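Local coordinates for A-type flavoprotein (Giardia intestinalis, PDB 2Q9U), which binds flavin mononucleotide and a mu-oxo-diiron centre and is a flavodiiron oxidoreductase that probably transfers electrons between them to scavenge oxygen, at residues F196-A201 with I298-L303; K257-V262 with S308-F313; L338-P343 with G367-V372. All coordinates share one frame; numbering follows the deposited sequence.

Interaction 1 of 3, residues F196-A201 with I298-L303. With NO3 (nitrate ion), chain C.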
ATOM      1  N   PHE A 196      -1.990   6.004 -23.159  1.00  9.90           N
ATOM      2  CA  PHE A 196      -2.444   7.228 -23.845  1.00 10.55           C
ATOM      3  C   PHE A 196      -3.937   7.429 -23.528  1.00 10.49           C
ATOM      4  O   PHE A 196      -4.385   8.537 -23.227  1.00  9.60           O
ATOM      5  CB  PHE A 196      -2.194   7.068 -25.351  1.00 10.77           C
ATOM      6  CG  PHE A 196      -2.779   8.171 -26.224  1.00 13.63           C
ATOM      7  CD1 PHE A 196      -4.113   8.133 -26.640  1.00 14.20           C
ATOM      8  CD2 PHE A 196      -1.969   9.218 -26.670  1.00 13.61           C
ATOM      9  CE1 PHE A 196      -4.627   9.133 -27.485  1.00 15.38           C
ATOM     10  CE2 PHE A 196      -2.473  10.209 -27.531  1.00 14.17           C
ATOM     11  CZ  PHE A 196      -3.796  10.165 -27.924  1.00 10.13           C
ATOM     12  N   LYS A 197      -4.699   6.335 -23.581  1.00 10.07           N
ATOM     13  CA  LYS A 197      -6.128   6.350 -23.188  1.00 10.79           C
ATOM     14  C   LYS A 197      -6.339   6.632 -21.705  1.00 10.17           C
ATOM     15  O   LYS A 197      -7.266   7.369 -21.318  1.00 10.44           O
ATOM     16  CB  LYS A 197      -6.818   5.036 -23.557  1.00 11.51           C
ATOM     17  CG  LYS A 197      -7.051   4.863 -25.047  1.00 12.69           C
ATOM     18  CD  LYS A 197      -7.660   3.471 -25.319  1.00 14.21           C
ATOM     19  CE  LYS A 197      -7.721   3.152 -26.796  1.00 14.57           C
ATOM     20  NZ  LYS A 197      -8.180   1.736 -27.069  1.00 17.44           N
ATOM     21  N   GLU A 198      -5.480   6.066 -20.856  1.00 10.02           N
ATOM     22  CA  GLU A 198      -5.621   6.336 -19.425  1.00 10.47           C
ATOM     23  C   GLU A 198      -5.391   7.837 -19.167  1.00  9.47           C
ATOM     24  O   GLU A 198      -6.080   8.464 -18.339  1.00  8.76           O
ATOM     25  CB  GLU A 198      -4.646   5.475 -18.604  1.00  9.74           C
ATOM     26  CG  GLU A 198      -4.992   5.428 -17.105  1.00 12.89           C
ATOM     27  CD  GLU A 198      -3.985   4.615 -16.322  1.00 14.05           C
ATOM     28  OE1 GLU A 198      -2.805   5.015 -16.301  1.00 20.62           O
ATOM     29  OE2 GLU A 198      -4.368   3.578 -15.745  1.00 17.82           O
ATOM     30  N   TYR A 199      -4.396   8.401 -19.851  1.00  9.59           N
ATOM     31  CA  TYR A 199      -4.107   9.840 -19.688  1.00 10.85           C
ATOM     32  C   TYR A 199      -5.304  10.690 -20.143  1.00  9.99           C
ATOM     33  O   TYR A 199      -5.742  11.627 -19.441  1.00 10.52           O
ATOM     34  CB  TYR A 199      -2.855  10.219 -20.475  1.00 12.32           C
ATOM     35  CG  TYR A 199      -2.387  11.603 -20.158  1.00 12.93           C
ATOM     36  CD1 TYR A 199      -2.938  12.716 -20.809  1.00 13.98           C
ATOM     37  CD2 TYR A 199      -1.370  11.809 -19.209  1.00 13.86           C
ATOM     38  CE1 TYR A 199      -2.496  14.021 -20.522  1.00 15.83           C
ATOM     39  CE2 TYR A 199      -0.914  13.099 -18.921  1.00 15.44           C
ATOM     40  CZ  TYR A 199      -1.488  14.201 -19.576  1.00 17.58           C
ATOM     41  OH  TYR A 199      -1.021  15.462 -19.261  1.00 17.76           O
ATOM     42  N   THR A 200      -5.834  10.364 -21.314  1.00 10.59           N
ATOM     43  CA  THR A 200      -7.008  11.065 -21.863  1.00 11.18           C
ATOM     44  C   THR A 200      -8.188  11.038 -20.885  1.00 11.53           C
ATOM     45  O   THR A 200      -8.788  12.081 -20.565  1.00 11.43           O
ATOM     46  CB  THR A 200      -7.455  10.447 -23.191  1.00 11.06           C
ATOM     47  OG1 THR A 200      -6.334  10.384 -24.071  1.00 11.83           O
ATOM     48  CG2 THR A 200      -8.535  11.325 -23.826  1.00 13.80           C
ATOM     49  N   ALA A 201      -8.511   9.832 -20.412  1.00 11.26           N
ATOM     50  CA  ALA A 201      -9.621   9.625 -19.485  1.00 11.48           C
ATOM     51  C   ALA A 201      -9.465  10.447 -18.202  1.00 11.34           C
ATOM     52  O   ALA A 201     -10.435  11.059 -17.733  1.00 12.34           O
ATOM     53  CB  ALA A 201      -9.735   8.077 -19.138  1.00 11.14           C
ATOM     54  N   ILE A 298      -9.202   5.101  -8.443  1.00 10.10           N
ATOM     55  CA  ILE A 298     -10.041   5.985  -9.252  1.00 10.33           C
ATOM     56  C   ILE A 298      -9.431   6.166 -10.657  1.00  9.07           C
ATOM     57  O   ILE A 298     -10.144   6.446 -11.613  1.00  8.06           O
ATOM     58  CB  ILE A 298     -10.260   7.375  -8.539  1.00 10.20           C
ATOM     59  CG1 ILE A 298      -8.898   8.036  -8.196  1.00 10.59           C
ATOM     60  CG2 ILE A 298     -11.201   7.212  -7.299  1.00 10.80           C
ATOM     61  CD1 ILE A 298      -8.988   9.512  -7.798  1.00 12.84           C
ATOM     62  N   THR A 299      -8.108   6.027 -10.776  1.00  8.85           N
ATOM     63  CA  THR A 299      -7.446   6.160 -12.082  1.00  9.76           C
ATOM     64  C   THR A 299      -7.926   5.073 -13.073  1.00 10.39           C
ATOM     65  O   THR A 299      -8.181   5.336 -14.261  1.00  9.67           O
ATOM     66  CB  THR A 299      -5.902   6.112 -11.938  1.00  8.60           C
ATOM     67  OG1 THR A 299      -5.508   7.029 -10.900  1.00 10.68           O
ATOM     68  CG2 THR A 299      -5.209   6.488 -13.273  1.00 12.08           C
ATOM     69  N   LYS A 300      -8.043   3.857 -12.561  1.00 10.37           N
ATOM     70  CA  LYS A 300      -8.545   2.733 -13.344  1.00 10.75           C
ATOM     71  C   LYS A 300     -10.066   2.846 -13.589  1.00 10.30           C
ATOM     72  O   LYS A 300     -10.573   2.465 -14.654  1.00  9.73           O
ATOM     73  CB  LYS A 300      -8.126   1.430 -12.644  1.00 11.32           C
ATOM     74  CG  LYS A 300      -6.577   1.293 -12.758  1.00 15.31           C
ATOM     75  CD  LYS A 300      -5.956   0.159 -11.976  1.00 20.15           C
ATOM     76  CE  LYS A 300      -4.418   0.254 -12.089  1.00 17.72           C
ATOM     77  NZ  LYS A 300      -3.831   1.469 -11.382  1.00 17.95           N
ATOM     78  N   VAL A 301     -10.782   3.376 -12.608  1.00  9.50           N
ATOM     79  CA  VAL A 301     -12.221   3.640 -12.796  1.00  9.66           C
ATOM     80  C   VAL A 301     -12.407   4.574 -14.022  1.00  8.87           C
ATOM     81  O   VAL A 301     -13.261   4.330 -14.908  1.00  8.84           O
ATOM     82  CB  VAL A 301     -12.858   4.223 -11.494  1.00 10.09           C
ATOM     83  CG1 VAL A 301     -14.298   4.688 -11.723  1.00  9.64           C
ATOM     84  CG2 VAL A 301     -12.819   3.168 -10.338  1.00 12.07           C
ATOM     85  N   ALA A 302     -11.615   5.639 -14.064  1.00  8.95           N
ATOM     86  CA  ALA A 302     -11.664   6.596 -15.190  1.00  9.49           C
ATOM     87  C   ALA A 302     -11.291   5.888 -16.483  1.00 10.12           C
ATOM     88  O   ALA A 302     -12.001   5.989 -17.470  1.00 10.27           O
ATOM     89  CB  ALA A 302     -10.758   7.815 -14.931  1.00  9.09           C
ATOM     90  N   LEU A 303     -10.194   5.138 -16.467  1.00 10.47           N
ATOM     91  CA  LEU A 303      -9.790   4.371 -17.651  1.00 11.12           C
ATOM     92  C   LEU A 303     -10.929   3.527 -18.265  1.00 11.71           C
ATOM     93  O   LEU A 303     -11.164   3.552 -19.492  1.00 12.44           O
ATOM     94  CB  LEU A 303      -8.621   3.457 -17.287  1.00 10.27           C
ATOM     95  CG  LEU A 303      -8.135   2.425 -18.323  1.00 13.29           C
ATOM     96  CD1 LEU A 303      -7.617   3.140 -19.614  1.00 14.67           C
ATOM     97  CD2 LEU A 303      -7.072   1.514 -17.736  1.00 14.10           C
TER
HETATM   98  N   NO3 C 501      -0.683  16.426 -16.140  1.00 19.33           N
HETATM   99  O1  NO3 C 501      -1.195  15.430 -15.335  1.00 23.06           O
HETATM  100  O2  NO3 C 501       0.481  16.174 -16.817  1.00 19.23           O
HETATM  101  O3  NO3 C 501      -1.323  17.633 -16.326  1.00 21.38           O
HETATM  102  O   HOH W   1      -3.412   3.572 -13.095  1.00 13.87           O

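Interaction 2 of 3, residues K257-V262 with S308-F313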
ATOM      1  N   LYS A 257     -18.075  -2.035 -27.118  1.00 13.07           N
ATOM      2  CA  LYS A 257     -19.136  -2.920 -26.667  1.00 14.14           C
ATOM      3  C   LYS A 257     -18.602  -3.521 -25.358  1.00 12.52           C
ATOM      4  O   LYS A 257     -17.982  -4.592 -25.349  1.00 13.06           O
ATOM      5  CB  LYS A 257     -19.406  -4.015 -27.709  1.00 14.55           C
ATOM      6  CG  LYS A 257     -20.012  -3.504 -29.027  1.00 16.80           C
ATOM      7  CD  LYS A 257     -20.304  -4.690 -29.964  1.00 17.73           C
ATOM      8  CE  LYS A 257     -20.634  -4.240 -31.386  1.00 24.73           C
ATOM      9  NZ  LYS A 257     -20.814  -5.410 -32.318  1.00 28.64           N
ATOM     10  N   LYS A 258     -18.788  -2.769 -24.277  1.00 11.47           N
ATOM     11  CA  LYS A 258     -18.060  -3.017 -23.022  1.00 11.17           C
ATOM     12  C   LYS A 258     -18.926  -2.482 -21.886  1.00 10.77           C
ATOM     13  O   LYS A 258     -19.483  -1.376 -21.976  1.00 10.68           O
ATOM     14  CB  LYS A 258     -16.671  -2.329 -23.047  1.00 11.44           C
ATOM     15  CG  LYS A 258     -15.888  -2.372 -21.671  1.00 11.23           C
ATOM     16  CD  LYS A 258     -14.566  -1.633 -21.819  1.00 11.75           C
ATOM     17  CE  LYS A 258     -13.847  -1.433 -20.469  1.00 11.80           C
ATOM     18  NZ  LYS A 258     -12.488  -0.821 -20.807  1.00 11.42           N
ATOM     19  N   VAL A 259     -19.057  -3.304 -20.848  1.00  9.93           N
ATOM     20  CA  VAL A 259     -19.735  -2.929 -19.627  1.00  9.89           C
ATOM     21  C   VAL A 259     -18.713  -2.973 -18.481  1.00  9.58           C
ATOM     22  O   VAL A 259     -17.976  -3.952 -18.356  1.00  9.82           O
ATOM     23  CB  VAL A 259     -20.895  -3.895 -19.324  1.00  8.91           C
ATOM     24  CG1 VAL A 259     -21.599  -3.496 -17.982  1.00 10.14           C
ATOM     25  CG2 VAL A 259     -21.901  -3.871 -20.471  1.00  9.50           C
ATOM     26  N   THR A 260     -18.643  -1.897 -17.702  1.00  9.76           N
ATOM     27  CA  THR A 260     -17.822  -1.886 -16.455  1.00 10.41           C
ATOM     28  C   THR A 260     -18.699  -1.762 -15.207  1.00 10.51           C
ATOM     29  O   THR A 260     -19.572  -0.883 -15.162  1.00  9.11           O
ATOM     30  CB  THR A 260     -16.793  -0.742 -16.463  1.00 10.52           C
ATOM     31  OG1 THR A 260     -15.926  -0.907 -17.591  1.00 10.63           O
ATOM     32  CG2 THR A 260     -15.927  -0.728 -15.139  1.00  9.96           C
ATOM     33  N   VAL A 261     -18.454  -2.620 -14.196  1.00 10.57           N
ATOM     34  CA  VAL A 261     -19.143  -2.512 -12.912  1.00 10.98           C
ATOM     35  C   VAL A 261     -18.137  -1.994 -11.867  1.00 10.35           C
ATOM     36  O   VAL A 261     -17.030  -2.515 -11.766  1.00 10.91           O
ATOM     37  CB  VAL A 261     -19.745  -3.849 -12.446  1.00 11.56           C
ATOM     38  CG1 VAL A 261     -20.484  -3.655 -11.112  1.00 13.02           C
ATOM     39  CG2 VAL A 261     -20.716  -4.365 -13.509  1.00 13.95           C
ATOM     40  N   VAL A 262     -18.491  -0.919 -11.179  1.00  9.62           N
ATOM     41  CA  VAL A 262     -17.618  -0.322 -10.172  1.00 10.14           C
ATOM     42  C   VAL A 262     -18.332  -0.476  -8.826  1.00 11.05           C
ATOM     43  O   VAL A 262     -19.503  -0.098  -8.691  1.00 10.61           O
ATOM     44  CB  VAL A 262     -17.356   1.182 -10.455  1.00 10.95           C
ATOM     45  CG1 VAL A 262     -16.470   1.814  -9.355  1.00 10.88           C
ATOM     46  CG2 VAL A 262     -16.688   1.359 -11.845  1.00 10.96           C
ATOM     47  N   SER A 308     -16.415   2.456 -21.933  1.00 12.38           N
ATOM     48  CA  SER A 308     -17.541   1.540 -21.746  1.00 11.76           C
ATOM     49  C   SER A 308     -18.753   2.118 -22.465  1.00 11.87           C
ATOM     50  O   SER A 308     -18.946   3.347 -22.497  1.00 12.44           O
ATOM     51  CB  SER A 308     -17.875   1.381 -20.244  1.00 12.59           C
ATOM     52  OG  SER A 308     -16.824   0.752 -19.541  1.00 13.00           O
ATOM     53  N   GLY A 309     -19.574   1.224 -23.000  1.00 12.11           N
ATOM     54  CA  GLY A 309     -20.848   1.576 -23.611  1.00 11.25           C
ATOM     55  C   GLY A 309     -21.928   1.657 -22.549  1.00 11.36           C
ATOM     56  O   GLY A 309     -22.965   2.257 -22.778  1.00 11.66           O
ATOM     57  N   ALA A 310     -21.656   1.079 -21.377  1.00 10.81           N
ATOM     58  CA  ALA A 310     -22.569   1.134 -20.244  1.00 10.79           C
ATOM     59  C   ALA A 310     -21.822   0.827 -18.946  1.00 10.73           C
ATOM     60  O   ALA A 310     -20.815   0.101 -18.942  1.00  9.32           O
ATOM     61  CB  ALA A 310     -23.740   0.121 -20.412  1.00  8.67           C
ATOM     62  N   VAL A 311     -22.370   1.323 -17.846  1.00 11.12           N
ATOM     63  CA  VAL A 311     -21.743   1.104 -16.527  1.00 11.26           C
ATOM     64  C   VAL A 311     -22.763   0.688 -15.467  1.00 12.07           C
ATOM     65  O   VAL A 311     -23.973   0.933 -15.599  1.00 11.47           O
ATOM     66  CB  VAL A 311     -20.961   2.365 -16.019  1.00 11.23           C
ATOM     67  CG1 VAL A 311     -19.812   2.705 -16.956  1.00 11.67           C
ATOM     68  CG2 VAL A 311     -21.900   3.615 -15.805  1.00 12.04           C
ATOM     69  N   ALA A 312     -22.256   0.068 -14.411  1.00 11.66           N
ATOM     70  CA  ALA A 312     -23.036  -0.102 -13.177  1.00 12.00           C
ATOM     71  C   ALA A 312     -22.194   0.296 -11.956  1.00 12.42           C
ATOM     72  O   ALA A 312     -20.972   0.055 -11.926  1.00 12.95           O
ATOM     73  CB  ALA A 312     -23.544  -1.560 -13.049  1.00 11.82           C
ATOM     74  N   PHE A 313     -22.847   0.933 -10.980  1.00 11.83           N
ATOM     75  CA  PHE A 313     -22.223   1.252  -9.709  1.00 11.41           C
ATOM     76  C   PHE A 313     -23.002   0.611  -8.572  1.00 11.92           C
ATOM     77  O   PHE A 313     -24.251   0.632  -8.547  1.00 11.43           O
ATOM     78  CB  PHE A 313     -22.153   2.754  -9.497  1.00 11.27           C
ATOM     79  CG  PHE A 313     -21.011   3.420 -10.239  1.00 11.71           C
ATOM     80  CD1 PHE A 313     -21.061   3.569 -11.637  1.00 11.48           C
ATOM     81  CD2 PHE A 313     -19.900   3.883  -9.556  1.00 12.68           C
ATOM     82  CE1 PHE A 313     -20.014   4.182 -12.346  1.00 13.89           C
ATOM     83  CE2 PHE A 313     -18.847   4.536 -10.259  1.00  9.59           C
ATOM     84  CZ  PHE A 313     -18.906   4.666 -11.658  1.00 11.41           C
TER

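Interaction 3 of 3, residues L338-P343 with G367-V372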
ATOM      1  N   LEU A 338     -17.125  11.386 -17.843  1.00 11.58           N
ATOM      2  CA  LEU A 338     -16.894  10.140 -18.579  1.00 12.13           C
ATOM      3  C   LEU A 338     -18.128   9.290 -18.851  1.00 12.50           C
ATOM      4  O   LEU A 338     -18.129   8.515 -19.788  1.00 13.01           O
ATOM      5  CB  LEU A 338     -15.878   9.284 -17.823  1.00 12.38           C
ATOM      6  CG  LEU A 338     -14.530   9.988 -17.621  1.00 11.42           C
ATOM      7  CD1 LEU A 338     -13.659   9.161 -16.649  1.00 12.26           C
ATOM      8  CD2 LEU A 338     -13.835  10.221 -18.938  1.00 12.90           C
ATOM      9  N   ILE A 339     -19.170   9.418 -18.041  1.00 12.62           N
ATOM     10  CA  ILE A 339     -20.369   8.605 -18.298  1.00 12.01           C
ATOM     11  C   ILE A 339     -21.604   9.427 -18.658  1.00 12.64           C
ATOM     12  O   ILE A 339     -22.728   8.907 -18.692  1.00 12.15           O
ATOM     13  CB  ILE A 339     -20.689   7.598 -17.153  1.00 13.11           C
ATOM     14  CG1 ILE A 339     -21.145   8.329 -15.872  1.00 12.05           C
ATOM     15  CG2 ILE A 339     -19.508   6.597 -16.926  1.00 10.00           C
ATOM     16  CD1 ILE A 339     -21.646   7.398 -14.752  1.00 12.23           C
ATOM     17  N   LYS A 340     -21.403  10.704 -18.956  1.00 12.44           N
ATOM     18  CA  LYS A 340     -22.521  11.550 -19.376  1.00 13.93           C
ATOM     19  C   LYS A 340     -23.210  10.894 -20.590  1.00 13.80           C
ATOM     20  O   LYS A 340     -22.533  10.515 -21.552  1.00 13.64           O
ATOM     21  CB  LYS A 340     -22.000  12.951 -19.703  1.00 14.03           C
ATOM     22  CG  LYS A 340     -23.013  13.930 -20.215  1.00 16.76           C
ATOM     23  CD  LYS A 340     -22.301  15.249 -20.558  1.00 23.09           C
ATOM     24  CE  LYS A 340     -21.818  15.984 -19.301  1.00 28.94           C
ATOM     25  NZ  LYS A 340     -22.920  16.806 -18.717  1.00 33.01           N
ATOM     26  N   GLY A 341     -24.536  10.745 -20.518  1.00 14.19           N
ATOM     27  CA  GLY A 341     -25.337  10.133 -21.585  1.00 14.29           C
ATOM     28  C   GLY A 341     -25.335   8.609 -21.662  1.00 14.38           C
ATOM     29  O   GLY A 341     -26.069   8.046 -22.470  1.00 13.75           O
ATOM     30  N   LYS A 342     -24.530   7.944 -20.818  1.00 12.89           N
ATOM     31  CA  LYS A 342     -24.317   6.485 -20.922  1.00 13.44           C
ATOM     32  C   LYS A 342     -25.323   5.703 -20.077  1.00 12.81           C
ATOM     33  O   LYS A 342     -25.669   6.144 -18.977  1.00 12.95           O
ATOM     34  CB  LYS A 342     -22.893   6.088 -20.501  1.00 11.80           C
ATOM     35  CG  LYS A 342     -21.805   6.766 -21.338  1.00 12.80           C
ATOM     36  CD  LYS A 342     -20.482   6.048 -21.163  1.00 10.22           C
ATOM     37  CE  LYS A 342     -19.383   6.626 -22.038  1.00 11.58           C
ATOM     38  NZ  LYS A 342     -18.112   5.865 -21.877  1.00 12.74           N
ATOM     39  N   PRO A 343     -25.805   4.551 -20.593  1.00 12.76           N
ATOM     40  CA  PRO A 343     -26.711   3.732 -19.793  1.00 12.29           C
ATOM     41  C   PRO A 343     -26.012   3.398 -18.462  1.00 12.63           C
ATOM     42  O   PRO A 343     -24.853   3.026 -18.478  1.00 10.99           O
ATOM     43  CB  PRO A 343     -26.860   2.461 -20.633  1.00 12.52           C
ATOM     44  CG  PRO A 343     -26.582   2.899 -22.046  1.00 14.00           C
ATOM     45  CD  PRO A 343     -25.514   3.940 -21.906  1.00 13.42           C
ATOM     46  N   GLY A 367     -25.863  14.133 -10.956  1.00 15.14           N
ATOM     47  CA  GLY A 367     -24.443  14.556 -10.953  1.00 15.12           C
ATOM     48  C   GLY A 367     -23.755  14.170 -12.245  1.00 15.05           C
ATOM     49  O   GLY A 367     -23.279  15.045 -12.979  1.00 14.62           O
ATOM     50  N   CYS A 368     -23.725  12.869 -12.567  1.00 14.58           N
ATOM     51  CA  CYS A 368     -23.008  12.420 -13.776  1.00 14.96           C
ATOM     52  C   CYS A 368     -23.783  12.625 -15.073  1.00 14.91           C
ATOM     53  O   CYS A 368     -23.217  12.511 -16.160  1.00 15.11           O
ATOM     54  CB  CYS A 368     -22.591  10.950 -13.662  1.00 14.78           C
ATOM     55  SG  CYS A 368     -21.533  10.625 -12.251  1.00 18.01           S
ATOM     56  N   LYS A 369     -25.081  12.888 -14.958  1.00 15.56           N
ATOM     57  CA  LYS A 369     -25.977  12.953 -16.107  1.00 15.86           C
ATOM     58  C   LYS A 369     -25.918  11.731 -17.035  1.00 15.74           C
ATOM     59  O   LYS A 369     -25.943  11.839 -18.274  1.00 14.29           O
ATOM     60  CB  LYS A 369     -25.812  14.298 -16.818  1.00 17.45           C
ATOM     61  CG  LYS A 369     -26.379  15.398 -15.895  1.00 19.41           C
ATOM     62  CD  LYS A 369     -25.639  16.675 -16.005  1.00 23.05           C
ATOM     63  CE  LYS A 369     -25.953  17.554 -14.823  1.00 20.33           C
ATOM     64  NZ  LYS A 369     -24.917  17.493 -13.781  1.00 19.14           N
ATOM     65  N   ALA A 370     -25.873  10.560 -16.401  1.00 14.48           N
ATOM     66  CA  ALA A 370     -25.951   9.298 -17.089  1.00 14.45           C
ATOM     67  C   ALA A 370     -27.415   9.011 -17.454  1.00 14.93           C
ATOM     68  O   ALA A 370     -28.337   9.647 -16.926  1.00 15.93           O
ATOM     69  CB  ALA A 370     -25.395   8.173 -16.199  1.00 13.89           C
ATOM     70  N   ASP A 371     -27.592   8.063 -18.365  1.00 15.42           N
ATOM     71  CA  ASP A 371     -28.897   7.506 -18.731  1.00 15.65           C
ATOM     72  C   ASP A 371     -29.316   6.447 -17.699  1.00 15.46           C
ATOM     73  O   ASP A 371     -29.064   5.235 -17.866  1.00 15.05           O
ATOM     74  CB  ASP A 371     -28.792   6.937 -20.155  1.00 15.46           C
ATOM     75  CG  ASP A 371     -30.068   6.251 -20.633  1.00 17.77           C
ATOM     76  OD1 ASP A 371     -31.113   6.350 -19.964  1.00 17.24           O
ATOM     77  OD2 ASP A 371     -30.014   5.605 -21.708  1.00 20.62           O
ATOM     78  N   VAL A 372     -29.918   6.910 -16.600  1.00 16.20           N
ATOM     79  CA  VAL A 372     -30.333   6.004 -15.536  1.00 16.08           C
ATOM     80  C   VAL A 372     -31.746   5.496 -15.893  1.00 17.24           C
ATOM     81  O   VAL A 372     -32.753   6.036 -15.458  1.00 16.81           O
ATOM     82  CB  VAL A 372     -30.266   6.637 -14.131  1.00 16.25           C
ATOM     83  CG1 VAL A 372     -30.539   5.565 -13.038  1.00 14.57           C
ATOM     84  CG2 VAL A 372     -28.882   7.302 -13.886  1.00 14.89           C
TER
HETATM   85  O   HOH W   2     -27.825   6.065 -23.226  1.00 15.82           O

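Interaction 1 of 3, residues F196-A201 with I298-L303
Segments 196-201 of helix 189-204 and 298-303 of helix 298-306 cross at 99°, their axes 8.6 Å apart at closest approach. No hydrogen bond runs directly between the two segments; just beyond, N202 ND2 links them by bonding both E198 O and T299 O. Packing is carried by small and branched groups. The A201 CB methyl lies against the A302 backbone carbonyl, 3.5 Å from A302 O. A201 CB and A302 CB lie 4.3 Å apart, consistent with small residues at the crossing point. L303, its CG anti to the backbone N (chi1 173°), lays CD1 over the E198 backbone, 3.8 Å from E198 CA, while its CD2 approaches E198 OE2.

The aliphatic part of E198 adds van der Waals contact. Its CG is also anti to the backbone N (chi1 -165°) and the chain runs out extended, crossing T299 and L303 at about right angles; E198 CD comes to 3.8 Å from T299 CG2.

Polar contact is water-mediated: one water donates to E198 OE2 (2.8 Å) and accepts from K300 NZ (2.7 Å). E198 OE2 and K300 NZ stay 4.9 Å apart, and K300 NZ has salt bridges with D297 and D36.

This near-perpendicular helix packing is an interdomain contact, joining the beta-lactamase-like and flavodoxin-like parts of a flavodiiron protein.

Interaction 2 of 3, residues K257-V262 with S308-F313
Two neighbouring strands of the five-stranded parallel sheet of the flavodoxin-like fold meet here, 258-262 beside 310-313, their segment axes 4.7 Å apart and inclined by 15°. V259 pairs with A310, T260 with V311, V261 with A312 and V262 with F313. The T260 backbone reaches the neighbour through both polar atoms: its N donates to A310 O, and its O accepts from A312 N. V262 N then donates to A312 O at 2.8 Å, with a nearly straight 170° angle at the hydrogen.

On the face bearing V259 and V261, each valine of one strand faces an alanine of the other. Both valines hold CG1 anti to the backbone N, so CG2 lies beside that N. The A312 methyl fits against the fork of V261, 4.0 Å from V261 CG2, and A310 offers a similarly low surface next to V259. L399 and A403 of helix 386-409 pack over V259 and A310.

Beside T260, S308 OG accepts a hydrogen bond from T260 OG1 at 2.7 Å and in turn donates to the H304 carbonyl. The extended K258 chain passes alongside toward its salt bridge with D307, and K258 NZ also meets H304 ND1. K258 O meets G309 N at 2.8 Å and, weakly, A310 N.

The flat bump on the T260/V262 face is the F313 ring, lying side by side with V262. V311 CG2 meets the ring edge in plane, and V262 CB stands over one face in a CH-pi contact, 3.9 Å from the F313 ring centroid and 20° off its normal.

Interaction 3 of 3, residues L338-P343 with G367-V372
Two backbone hydrogen bonds join the loops 338-343 and 367-372. G341 N donates to K369 O at 2.9 Å, almost straight at the hydrogen (173°), although the donor stands above the carbonyl plane. D371 N donates to K342 O at 2.8 Å, more bent at 142° and farther out of the acceptor plane. CA-H...O contacts flank them, K340 CA to C368 O and P343 CA to D371 O.

Beside the hydrogen bonds, I339 supplies the apolar contact. Its CG1 takes the crowded position between the backbone N and the carbonyl carbon (chi1 69°), which brings it 3.7 Å from C368 CB and carries CD1 to 4.1 Å from A370 CB. The A370 methyl is also tucked against K342 O. At the solvent side, K340 and K369 run alongside each other; K369 NZ folds back to G367 O and D366 O, and K340 NZ and K369 NZ remain 5.4 Å apart, two like charges. A water donates to both G341 O and D371 OD2, closing the other end.

The local turns set these groups in place. A type II turn from I339 to K342, closed by K342 N to I339 O, puts G341 at positive phi and presents its N to K369. On the partner loop, K369 leaves the helix with positive phi, and D371 is the centre of an inverse gamma turn. Farther out, K342 NZ is held by the carbonyls of T305, Y306 and S308.

Such turn-to-turn pairing joins successive helix-to-strand connections of the flavodoxin-like alpha/beta fold, those leading into strands 344-350 and 378-381.

How the interactions relate
Interactions 1 and 2 are buried, whereas interaction 3 is only partly so, with exposed K340 and K369 at its surface side. Their chemistry follows their place: interaction 1 crosses between domains through side-chain packing and a bridging water, interaction 2 is regular strand pairing inside a sheet, and interaction 3 joins loops by two backbone hydrogen bonds over a small apolar patch. Helix 298-306 leads directly into strand 310-314, linking interactions 1 and 2, which also touch through V301 CG2 and V262 CG1 at 4.0 Å. L338 packs on A302 and on the A201 carbonyl. Interactions 2 and 3 meet where V311 N probably bonds P343 O, as the loop leading to strand 344-350 runs beside strand 310-314.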